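Side-chain contacts in WbmS, polysaccharide deacetylase involved in O-antigen biosynthesis (Bordetella bronchiseptica, PDB 3HFT), which probably removes acetyl groups from a polysaccharide during O-antigen biosynthesis, as a zinc-containing hydrolase of the polysaccharide deacetylase family: residues Ser25-Asn30 against Leu144-Asn149; Glu33-Arg38 against Leu160-His165; Ser123-Ser128 against Val173-Glu178. All blocks are in the same frame, centred on the assembly; numbering follows the deposited sequence. Where two conformers were deposited one is given.

Contact 1 (Ser25-Asn30 against Leu144-Asn149); sequences SDIDIN and LRYDCN
Tyr146 meets Ser25 and Ile27 where the N-terminal segment passes over short strand 146-147, the second strand of a small mixed sheet in this polysaccharide deacetylase fold. It is a good example of a tyrosine that tacks a loop to a sheet with both its ring and its hydroxyl. The tight part is confined to three residues. With CG anti to its own carbonyl carbon (chi1 -61°), Tyr146 carries its ring out to the loop. Ser25 lies over one face, chiefly with its backbone N and CA, the CA being 3.6 Å from Tyr146 CE2. Further along the same side, at the rim, Ile27 brings its branch point, CB sitting 3.9 Å from Tyr146 CE1. The hydroxyl completes the grip: Tyr146 OH donates to Ile27 O at 2.7 Å, approaching in the carbonyl plane with a C=O...O angle of 157°. A single bond thus holds the hydroxyl; Val171 and Ile24 also pack against the Tyr146 side chain. Ser25 OG turns to another partner, Glu88 OE1.

Away from this patch the contact opens quickly. Asp26 points its CB away from the strand and pairs with Arg23, while Asn30 is exposed and Asp28 partly so. The loop folds back on itself there in an Asx turn, Asn30 N donating to Asp28 OD1 at 2.9 Å. The strand side behaves differently, since Asp147 and Asn149 are buried there and their polar atoms have partners. A second Asx turn joins Asn149 N to Asp147 OD1 (3.1 Å), and Arg172 forms a salt bridge with the same oxygen. The other carboxylate oxygen is used as well: Asn149 ND2 reaches Asp147 OD2 at 2.7 Å, on the syn side but 33° out of the carboxylate plane.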
loop_
_atom_site.group_PDB
_atom_site.type_symbol
_atom_site.label_atom_id
_atom_site.label_comp_id
_atom_site.label_asym_id
_atom_site.label_seq_id
_atom_site.Cartn_x
_atom_site.Cartn_y
_atom_site.Cartn_z
ATOM N N SER A 25 -4.339 8.936 16.387
ATOM C CA SER A 25 -5.209 8.162 17.284
ATOM C C SER A 25 -6.551 8.824 17.578
ATOM O O SER A 25 -7.394 8.233 18.273
ATOM C CB SER A 25 -4.499 7.885 18.602
ATOM O OG SER A 25 -4.013 9.091 19.149
ATOM N N ASP A 26 -6.786 10.020 17.044
ATOM C CA ASP A 26 -8.094 10.666 17.190
ATOM C C ASP A 26 -9.090 10.115 16.160
ATOM O O ASP A 26 -10.281 10.349 16.284
ATOM C CB ASP A 26 -7.990 12.185 17.029
ATOM C CG ASP A 26 -7.211 12.858 18.139
ATOM O OD1 ASP A 26 -7.326 12.453 19.305
ATOM O OD2 ASP A 26 -6.505 13.846 17.849
ATOM N N ILE A 27 -8.617 9.360 15.164
ATOM C CA ILE A 27 -9.488 8.790 14.134
ATOM C C ILE A 27 -10.379 7.725 14.768
ATOM O O ILE A 27 -9.883 6.797 15.414
ATOM C CB ILE A 27 -8.671 8.159 12.996
ATOM C CG1 ILE A 27 -7.886 9.265 12.266
ATOM C CG2 ILE A 27 -9.572 7.350 11.998
ATOM C CD1 ILE A 27 -6.742 8.787 11.368
ATOM N N ASP A 28 -11.684 7.900 14.617
ATOM C CA ASP A 28 -12.659 6.944 15.086
ATOM C C ASP A 28 -13.376 6.502 13.826
ATOM O O ASP A 28 -14.153 7.261 13.235
ATOM C CB ASP A 28 -13.619 7.590 16.062
ATOM C CG ASP A 28 -14.715 6.647 16.528
ATOM O OD1 ASP A 28 -14.850 5.520 15.996
ATOM O OD2 ASP A 28 -15.465 7.049 17.439
ATOM N N ILE A 29 -13.089 5.275 13.422
ATOM C CA ILE A 29 -13.589 4.736 12.163
ATOM C C ILE A 29 -15.116 4.759 12.136
ATOM O O ILE A 29 -15.705 4.785 11.081
ATOM C CB ILE A 29 -13.032 3.289 11.923
ATOM C CG1 ILE A 29 -13.139 2.899 10.455
ATOM C CG2 ILE A 29 -13.693 2.274 12.883
ATOM C CD1 ILE A 29 -12.417 3.862 9.550
ATOM N N ASN A 30 -15.759 4.765 13.302
ATOM C CA ASN A 30 -17.226 4.813 13.364
ATOM C C ASN A 30 -17.830 6.203 13.311
ATOM O O ASN A 30 -19.039 6.336 13.350
ATOM C CB ASN A 30 -17.706 4.132 14.660
ATOM C CG ASN A 30 -17.382 2.668 14.673
ATOM O OD1 ASN A 30 -17.604 1.985 13.687
ATOM N ND2 ASN A 30 -16.809 2.185 15.762
ATOM N N LEU A 144 -0.874 -2.508 17.882
ATOM C CA LEU A 144 -0.912 -1.312 17.066
ATOM C C LEU A 144 -2.305 -1.268 16.430
ATOM O O LEU A 144 -2.857 -2.313 16.090
ATOM C CB LEU A 144 0.201 -1.341 15.997
ATOM C CG LEU A 144 1.640 -1.254 16.542
ATOM C CD1 LEU A 144 2.694 -1.494 15.463
ATOM C CD2 LEU A 144 1.878 0.097 17.208
ATOM N N ARG A 145 -2.896 -0.080 16.314
ATOM C CA ARG A 145 -4.230 0.055 15.758
ATOM C C ARG A 145 -4.270 0.846 14.487
ATOM O O ARG A 145 -5.207 0.704 13.713
ATOM C CB ARG A 145 -5.195 0.733 16.734
ATOM N N TYR A 146 -3.318 1.738 14.261
ATOM C CA TYR A 146 -3.374 2.542 13.070
ATOM C C TYR A 146 -2.168 2.321 12.164
ATOM O O TYR A 146 -1.039 2.664 12.542
ATOM C CB TYR A 146 -3.409 4.018 13.454
ATOM C CG TYR A 146 -4.595 4.371 14.280
ATOM C CD1 TYR A 146 -5.811 4.676 13.684
ATOM C CD2 TYR A 146 -4.532 4.349 15.650
ATOM C CE1 TYR A 146 -6.910 4.986 14.446
ATOM C CE2 TYR A 146 -5.632 4.664 16.419
ATOM C CZ TYR A 146 -6.813 4.984 15.808
ATOM O OH TYR A 146 -7.908 5.288 16.552
ATOM N N ASP A 147 -2.414 1.805 10.964
ATOM C CA ASP A 147 -1.369 1.671 9.965
ATOM C C ASP A 147 -1.362 2.897 9.029
ATOM O O ASP A 147 -2.400 3.262 8.479
ATOM C CB ASP A 147 -1.542 0.380 9.161
ATOM C CG ASP A 147 -0.584 0.307 7.997
ATOM O OD1 ASP A 147 -0.938 0.867 6.919
ATOM O OD2 ASP A 147 0.504 -0.293 8.181
ATOM N N CYS A 148 -0.203 3.536 8.879
ATOM C CA CYS A 148 -0.056 4.760 8.109
ATOM C C CYS A 148 0.870 4.566 6.916
ATOM O O CYS A 148 1.548 5.489 6.510
ATOM C CB CYS A 148 0.475 5.882 9.004
ATOM S SG CYS A 148 -0.716 6.240 10.339
ATOM N N ASN A 149 0.829 3.375 6.318
ATOM C CA ASN A 149 1.769 2.986 5.243
ATOM C C ASN A 149 1.315 3.162 3.782
ATOM O O ASN A 149 2.113 2.997 2.876
ATOM C CB ASN A 149 2.155 1.520 5.453
ATOM C CG ASN A 149 3.233 1.368 6.519
ATOM O OD1 ASN A 149 4.241 2.031 6.441
ATOM N ND2 ASN A 149 3.039 0.475 7.468
#

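Contact 2 (Glu33-Arg38 against Leu160-His165); sequences ESWRGR and LQPWRH
Trp35 turns its indole toward Gln161 and Pro162 because its CG stands between the backbone N and the carbonyl carbon (chi1 77°), while Gln161 curls back at chi2 (-74°) to present its amide. Trp35 opens a type II beta turn ending at Arg38, with Gly37 in the positive-phi position, just ahead of strand 39-44; Pro162 precedes strand 163-164. The contact illustrates how one indole can be held by face and edge at once. Pro162 CD sits over the five-membered ring as a CH-pi contact, 3.5 Å from its centroid and close to the normal, and Pro162 CG continues over the six-membered ring, 3.7 Å from Trp35 CE3. At the edge, Trp35 NE1 donates to Gln161 OE1 at 2.7 Å, nearly straight down the carbonyl bond of the amide. That bond belongs to one of two modelled conformers of Gln161. In it, Gln161 NE2 donates to Asp200 O, which would favour this rotation of the amide. Ala156 of the second subunit packs on Gln161. Toward the exposed Arg36, a water links the two segments, donating to Gln161 OE1 at 3.1 Å and accepting from Arg36 NH1 at 2.8 Å.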
loop_
_atom_site.group_PDB
_atom_site.type_symbol
_atom_site.label_atom_id
_atom_site.label_comp_id
_atom_site.label_asym_id
_atom_site.label_seq_id
_atom_site.Cartn_x
_atom_site.Cartn_y
_atom_site.Cartn_z
ATOM N N GLU A 33 -16.842 12.382 11.488
ATOM C CA GLU A 33 -16.551 13.727 11.977
ATOM C C GLU A 33 -15.145 13.772 12.565
ATOM O O GLU A 33 -14.520 14.822 12.631
ATOM C CB GLU A 33 -17.579 14.172 13.048
ATOM N N SER A 34 -14.628 12.622 12.971
ATOM C CA SER A 34 -13.302 12.578 13.578
ATOM C C SER A 34 -12.159 12.787 12.595
ATOM O O SER A 34 -11.021 13.012 13.015
ATOM C CB SER A 34 -13.103 11.254 14.318
ATOM O OG SER A 34 -12.947 10.171 13.434
ATOM N N TRP A 35 -12.436 12.700 11.299
ATOM C CA TRP A 35 -11.390 12.849 10.280
ATOM C C TRP A 35 -11.730 13.692 9.070
ATOM O O TRP A 35 -10.834 14.203 8.407
ATOM C CB TRP A 35 -10.970 11.481 9.739
ATOM C CG TRP A 35 -11.945 10.821 8.737
ATOM C CD1 TRP A 35 -12.138 11.148 7.374
ATOM C CD2 TRP A 35 -12.784 9.717 8.990
ATOM N NE1 TRP A 35 -13.059 10.308 6.820
ATOM C CE2 TRP A 35 -13.481 9.422 7.784
ATOM C CE3 TRP A 35 -13.011 8.930 10.107
ATOM C CZ2 TRP A 35 -14.380 8.374 7.683
ATOM C CZ3 TRP A 35 -13.908 7.881 10.014
ATOM C CH2 TRP A 35 -14.598 7.604 8.811
ATOM N N ARG A 36 -13.002 13.799 8.729
ATOM C CA ARG A 36 -13.393 14.426 7.482
ATOM C C ARG A 36 -13.042 15.875 7.451
ATOM O O ARG A 36 -13.464 16.660 8.314
ATOM C CB ARG A 36 -14.880 14.224 7.261
ATOM C CG ARG A 36 -15.307 14.323 5.850
ATOM C CD ARG A 36 -16.778 13.966 5.766
ATOM N NE ARG A 36 -17.364 14.515 4.557
ATOM C CZ ARG A 36 -17.563 13.839 3.436
ATOM N NH1 ARG A 36 -17.227 12.540 3.356
ATOM N NH2 ARG A 36 -18.110 14.462 2.391
ATOM N N GLY A 37 -12.241 16.252 6.475
ATOM C CA GLY A 37 -11.774 17.638 6.364
ATOM C C GLY A 37 -10.688 18.063 7.342
ATOM O O GLY A 37 -10.268 19.217 7.339
ATOM N N ARG A 38 -10.211 17.144 8.167
ATOM C CA ARG A 38 -9.220 17.473 9.165
ATOM C C ARG A 38 -7.844 17.206 8.619
ATOM O O ARG A 38 -7.683 16.477 7.631
ATOM C CB ARG A 38 -9.462 16.673 10.447
ATOM C CG ARG A 38 -10.850 16.901 11.019
ATOM C CD ARG A 38 -11.024 16.180 12.321
ATOM N NE ARG A 38 -10.558 16.970 13.447
ATOM C CZ ARG A 38 -10.387 16.513 14.695
ATOM N NH1 ARG A 38 -10.629 15.224 15.014
ATOM N NH2 ARG A 38 -9.963 17.361 15.641
ATOM N N LEU A 160 -9.932 10.559 -0.160
ATOM C CA LEU A 160 -9.470 9.538 0.778
ATOM C C LEU A 160 -10.227 9.486 2.065
ATOM O O LEU A 160 -10.690 10.535 2.562
ATOM C CB LEU A 160 -8.039 9.797 1.097
ATOM C CG LEU A 160 -7.049 9.619 -0.054
ATOM C CD1 LEU A 160 -5.674 10.054 0.399
ATOM C CD2 LEU A 160 -7.058 8.148 -0.551
ATOM N N GLN A 161 -10.314 8.273 2.615
ATOM C CA GLN A 161 -10.995 7.971 3.871
ATOM C C GLN A 161 -10.213 6.806 4.525
ATOM O O GLN A 161 -9.749 5.899 3.815
ATOM C CB GLN A 161 -12.448 7.490 3.583
ATOM C CG GLN A 161 -13.260 8.314 2.533
ATOM C CD GLN A 161 -13.718 9.657 3.067
ATOM O OE1 GLN A 161 -13.660 9.876 4.269
ATOM N NE2 GLN A 161 -14.196 10.557 2.183
ATOM N N PRO A 162 -10.091 6.785 5.866
ATOM C CA PRO A 162 -9.451 5.632 6.488
ATOM C C PRO A 162 -10.450 4.461 6.375
ATOM O O PRO A 162 -11.634 4.684 6.130
ATOM C CB PRO A 162 -9.295 6.071 7.957
ATOM C CG PRO A 162 -10.495 6.958 8.160
ATOM C CD PRO A 162 -10.630 7.708 6.870
ATOM N N TRP A 163 -9.976 3.231 6.531
ATOM C CA TRP A 163 -10.829 2.064 6.451
ATOM C C TRP A 163 -10.387 0.974 7.417
ATOM O O TRP A 163 -9.266 0.986 7.910
ATOM C CB TRP A 163 -10.890 1.544 5.002
ATOM C CG TRP A 163 -9.675 0.947 4.439
ATOM C CD1 TRP A 163 -9.295 -0.353 4.556
ATOM C CD2 TRP A 163 -8.665 1.585 3.627
ATOM N NE1 TRP A 163 -8.132 -0.565 3.888
ATOM C CE2 TRP A 163 -7.723 0.599 3.297
ATOM C CE3 TRP A 163 -8.470 2.886 3.167
ATOM C CZ2 TRP A 163 -6.608 0.863 2.529
ATOM C CZ3 TRP A 163 -7.375 3.160 2.401
ATOM C CH2 TRP A 163 -6.434 2.151 2.086
ATOM N N ARG A 164 -11.289 0.037 7.702
ATOM C CA ARG A 164 -10.975 -1.073 8.577
ATOM C C ARG A 164 -10.145 -2.122 7.848
ATOM O O ARG A 164 -10.536 -2.582 6.773
ATOM C CB ARG A 164 -12.234 -1.778 9.042
ATOM C CG ARG A 164 -13.114 -0.939 9.893
ATOM C CD ARG A 164 -14.435 -1.622 10.122
ATOM N NE ARG A 164 -15.508 -0.633 10.277
ATOM C CZ ARG A 164 -15.915 -0.110 11.431
ATOM N NH1 ARG A 164 -15.360 -0.463 12.596
ATOM N NH2 ARG A 164 -16.906 0.777 11.413
ATOM N N HIS A 165 -9.048 -2.548 8.474
ATOM C CA HIS A 165 -8.266 -3.667 7.953
ATOM C C HIS A 165 -8.964 -4.974 8.340
ATOM O O HIS A 165 -9.737 -5.000 9.303
ATOM C CB HIS A 165 -6.851 -3.622 8.487
ATOM C CG HIS A 165 -5.936 -4.603 7.832
ATOM N ND1 HIS A 165 -5.821 -4.696 6.465
ATOM C CD2 HIS A 165 -5.083 -5.517 8.347
ATOM C CE1 HIS A 165 -4.964 -5.652 6.166
ATOM N NE2 HIS A 165 -4.505 -6.173 7.287
HETATM O O HOH W 1 -16.560 10.492 5.170
#

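Contact 3 (Ser123-Ser128 against Val173-Glu178); sequences SVRSHS and VPYLWE. With EDO (1,2-ethanediol), chain F.
Arg125 lays NE and NH2 over one face of Tyr175, a cation-pi contact in the interior of the deacetylase fold, near the zinc site. Arg125 CZ stands 4.1 Å from the centroid of the Tyr175 ring and 12° off its normal. The two planes are inclined by 39°, which lifts NH1 from the ring; Arg125 NE is 3.5 Å from Tyr175 CE1, while NH2 hangs over the CB end of the ring. A bend at chi3 (-72°) in an otherwise extended chain turns the guanidinium this way.

The next shell holds both partners still. Arg125 NE donates to Cys148 O, and NH1 forms a salt bridge with Asp44 and a hydrogen bond to Thr42 OG1; Asp44 probably offsets part of the positive charge. Tyr175 OH donates to Glu178 OE1 at 2.7 Å; Glu178 occupies the N-cap of helix 179-185. Further out on the Arg125 segment, His127 binds zinc together with Asp46 and His92. An ethanediol, probably from the crystallisation liquor and also hydrogen-bonded to His208, lies between the segments beside this site and may mark a pocket there: its O1 accepts from Ser128 N at 2.7 Å, and its C2 lies 3.4 Å from Glu178 OE2.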
loop_
_atom_site.group_PDB
_atom_site.type_symbol
_atom_site.label_atom_id
_atom_site.label_comp_id
_atom_site.label_asym_id
_atom_site.label_seq_id
_atom_site.Cartn_x
_atom_site.Cartn_y
_atom_site.Cartn_z
ATOM N N SER A 123 0.087 3.759 16.834
ATOM C CA SER A 123 0.255 4.165 15.438
ATOM C C SER A 123 1.633 3.826 14.884
ATOM O O SER A 123 2.642 3.965 15.571
ATOM C CB SER A 123 -0.055 5.661 15.251
ATOM O OG SER A 123 -1.396 5.967 15.615
ATOM N N VAL A 124 1.669 3.390 13.622
ATOM C CA VAL A 124 2.907 3.010 12.985
ATOM C C VAL A 124 2.963 3.392 11.518
ATOM O O VAL A 124 1.960 3.313 10.797
ATOM C CB VAL A 124 3.144 1.457 13.094
ATOM C CG1 VAL A 124 1.955 0.664 12.484
ATOM C CG2 VAL A 124 4.453 1.047 12.410
ATOM N N ARG A 125 4.147 3.818 11.085
ATOM C CA ARG A 125 4.455 3.967 9.667
ATOM C C ARG A 125 5.825 3.355 9.510
ATOM O O ARG A 125 6.712 3.616 10.339
ATOM C CB ARG A 125 4.481 5.412 9.189
ATOM C CG ARG A 125 4.739 5.510 7.684
ATOM C CD ARG A 125 4.749 6.948 7.284
ATOM N NE ARG A 125 3.428 7.550 7.301
ATOM C CZ ARG A 125 3.172 8.798 7.694
ATOM N NH1 ARG A 125 4.120 9.563 8.219
ATOM N NH2 ARG A 125 1.939 9.269 7.606
ATOM N N SER A 126 5.977 2.503 8.493
ATOM C CA SER A 126 7.252 1.823 8.242
ATOM C C SER A 126 8.212 2.705 7.477
ATOM O O SER A 126 7.815 3.395 6.542
ATOM C CB SER A 126 7.045 0.547 7.437
ATOM O OG SER A 126 6.228 -0.376 8.137
ATOM N N HIS A 127 9.495 2.671 7.861
ATOM C CA HIS A 127 10.509 3.346 7.092
ATOM C C HIS A 127 10.479 2.734 5.700
ATOM O O HIS A 127 10.352 1.504 5.556
ATOM C CB HIS A 127 11.910 3.211 7.678
ATOM C CG HIS A 127 12.917 3.988 6.898
ATOM N ND1 HIS A 127 12.803 5.351 6.720
ATOM C CD2 HIS A 127 14.007 3.598 6.192
ATOM C CE1 HIS A 127 13.813 5.775 5.974
ATOM N NE2 HIS A 127 14.547 4.729 5.629
ATOM N N SER A 128 10.512 3.602 4.690
ATOM C CA SER A 128 10.408 3.197 3.272
ATOM C C SER A 128 9.095 2.479 2.919
ATOM O O SER A 128 9.002 1.817 1.883
ATOM C CB SER A 128 11.620 2.384 2.835
ATOM O OG SER A 128 12.764 3.240 2.914
ATOM N N VAL A 173 -4.842 4.097 7.460
ATOM C CA VAL A 173 -4.949 5.512 7.284
ATOM C C VAL A 173 -4.071 5.966 6.086
ATOM O O VAL A 173 -2.864 5.974 6.192
ATOM C CB VAL A 173 -4.493 6.253 8.573
ATOM C CG1 VAL A 173 -4.645 7.799 8.376
ATOM C CG2 VAL A 173 -5.264 5.725 9.826
ATOM N N PRO A 174 -4.691 6.332 4.939
ATOM C CA PRO A 174 -3.864 6.694 3.794
ATOM C C PRO A 174 -3.417 8.151 3.898
ATOM O O PRO A 174 -4.148 8.971 4.444
ATOM C CB PRO A 174 -4.828 6.544 2.629
ATOM C CG PRO A 174 -6.138 6.968 3.202
ATOM C CD PRO A 174 -6.120 6.392 4.609
ATOM N N TYR A 175 -2.246 8.469 3.347
ATOM C CA TYR A 175 -1.750 9.834 3.379
ATOM C C TYR A 175 -1.434 10.322 1.996
ATOM O O TYR A 175 -1.236 9.523 1.073
ATOM C CB TYR A 175 -0.580 10.009 4.338
ATOM C CG TYR A 175 0.774 9.441 3.991
ATOM C CD1 TYR A 175 1.064 8.091 4.171
ATOM C CD2 TYR A 175 1.787 10.270 3.608
ATOM C CE1 TYR A 175 2.325 7.589 3.928
ATOM C CE2 TYR A 175 3.070 9.786 3.390
ATOM C CZ TYR A 175 3.334 8.446 3.552
ATOM O OH TYR A 175 4.617 7.964 3.379
ATOM N N LEU A 176 -1.527 11.642 1.833
ATOM C CA LEU A 176 -1.606 12.218 0.494
ATOM C C LEU A 176 -0.506 13.215 0.069
ATOM O O LEU A 176 -0.468 13.661 -1.078
ATOM C CB LEU A 176 -2.999 12.864 0.320
ATOM C CG LEU A 176 -3.551 13.907 1.318
ATOM C CD1 LEU A 176 -2.607 15.106 1.555
ATOM C CD2 LEU A 176 -4.968 14.370 0.882
ATOM N N TRP A 177 0.396 13.527 0.985
ATOM C CA TRP A 177 1.480 14.473 0.729
ATOM C C TRP A 177 2.666 14.151 1.625
ATOM O O TRP A 177 2.493 13.762 2.802
ATOM C CB TRP A 177 0.994 15.908 0.961
ATOM C CG TRP A 177 1.944 16.981 0.419
ATOM C CD1 TRP A 177 1.797 17.684 -0.744
ATOM C CD2 TRP A 177 3.089 17.544 1.080
ATOM N NE1 TRP A 177 2.820 18.594 -0.886
ATOM C CE2 TRP A 177 3.626 18.529 0.219
ATOM C CE3 TRP A 177 3.764 17.254 2.270
ATOM C CZ2 TRP A 177 4.789 19.265 0.535
ATOM C CZ3 TRP A 177 4.910 17.988 2.588
ATOM C CH2 TRP A 177 5.415 18.964 1.714
ATOM N N GLU A 178 3.872 14.270 1.058
ATOM C CA GLU A 178 5.126 14.023 1.781
ATOM C C GLU A 178 6.185 14.936 1.161
ATOM O O GLU A 178 6.210 15.157 -0.073
ATOM C CB GLU A 178 5.520 12.548 1.731
ATOM C CG GLU A 178 6.852 12.196 2.391
ATOM C CD GLU A 178 7.149 10.717 2.366
ATOM O OE1 GLU A 178 6.185 9.908 2.457
ATOM O OE2 GLU A 178 8.348 10.359 2.249
HETATM C C1 EDO F . 8.921 6.714 4.513
HETATM O O1 EDO F . 10.284 6.249 4.615
HETATM C C2 EDO F . 8.918 8.217 4.794
HETATM O O2 EDO F . 9.748 8.553 5.948
#

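In the fold
From the N terminus, the loop before strand 39-44 supplies one side of contacts 1 and 2, and their partners come more than a hundred residues later. Contact 3 closes a much shorter loop, from 123-128 to 173-178. None nests inside another: both sets of segments run 1, 2, 3, and all first segments precede all second ones, so every pair crosses. Contacts 1 and 2 together bind the N-terminal loop along the mixed sheet, at strand 146-147 and just ahead of strand 163-164, and Asn30 OD1 meets Arg164 NH2 between them. Contact 3 starts from neighbouring strand 123-124 and reaches the region of 177-178, an outermost strand of the parallel sheet, thus joining the two sheets near the zinc.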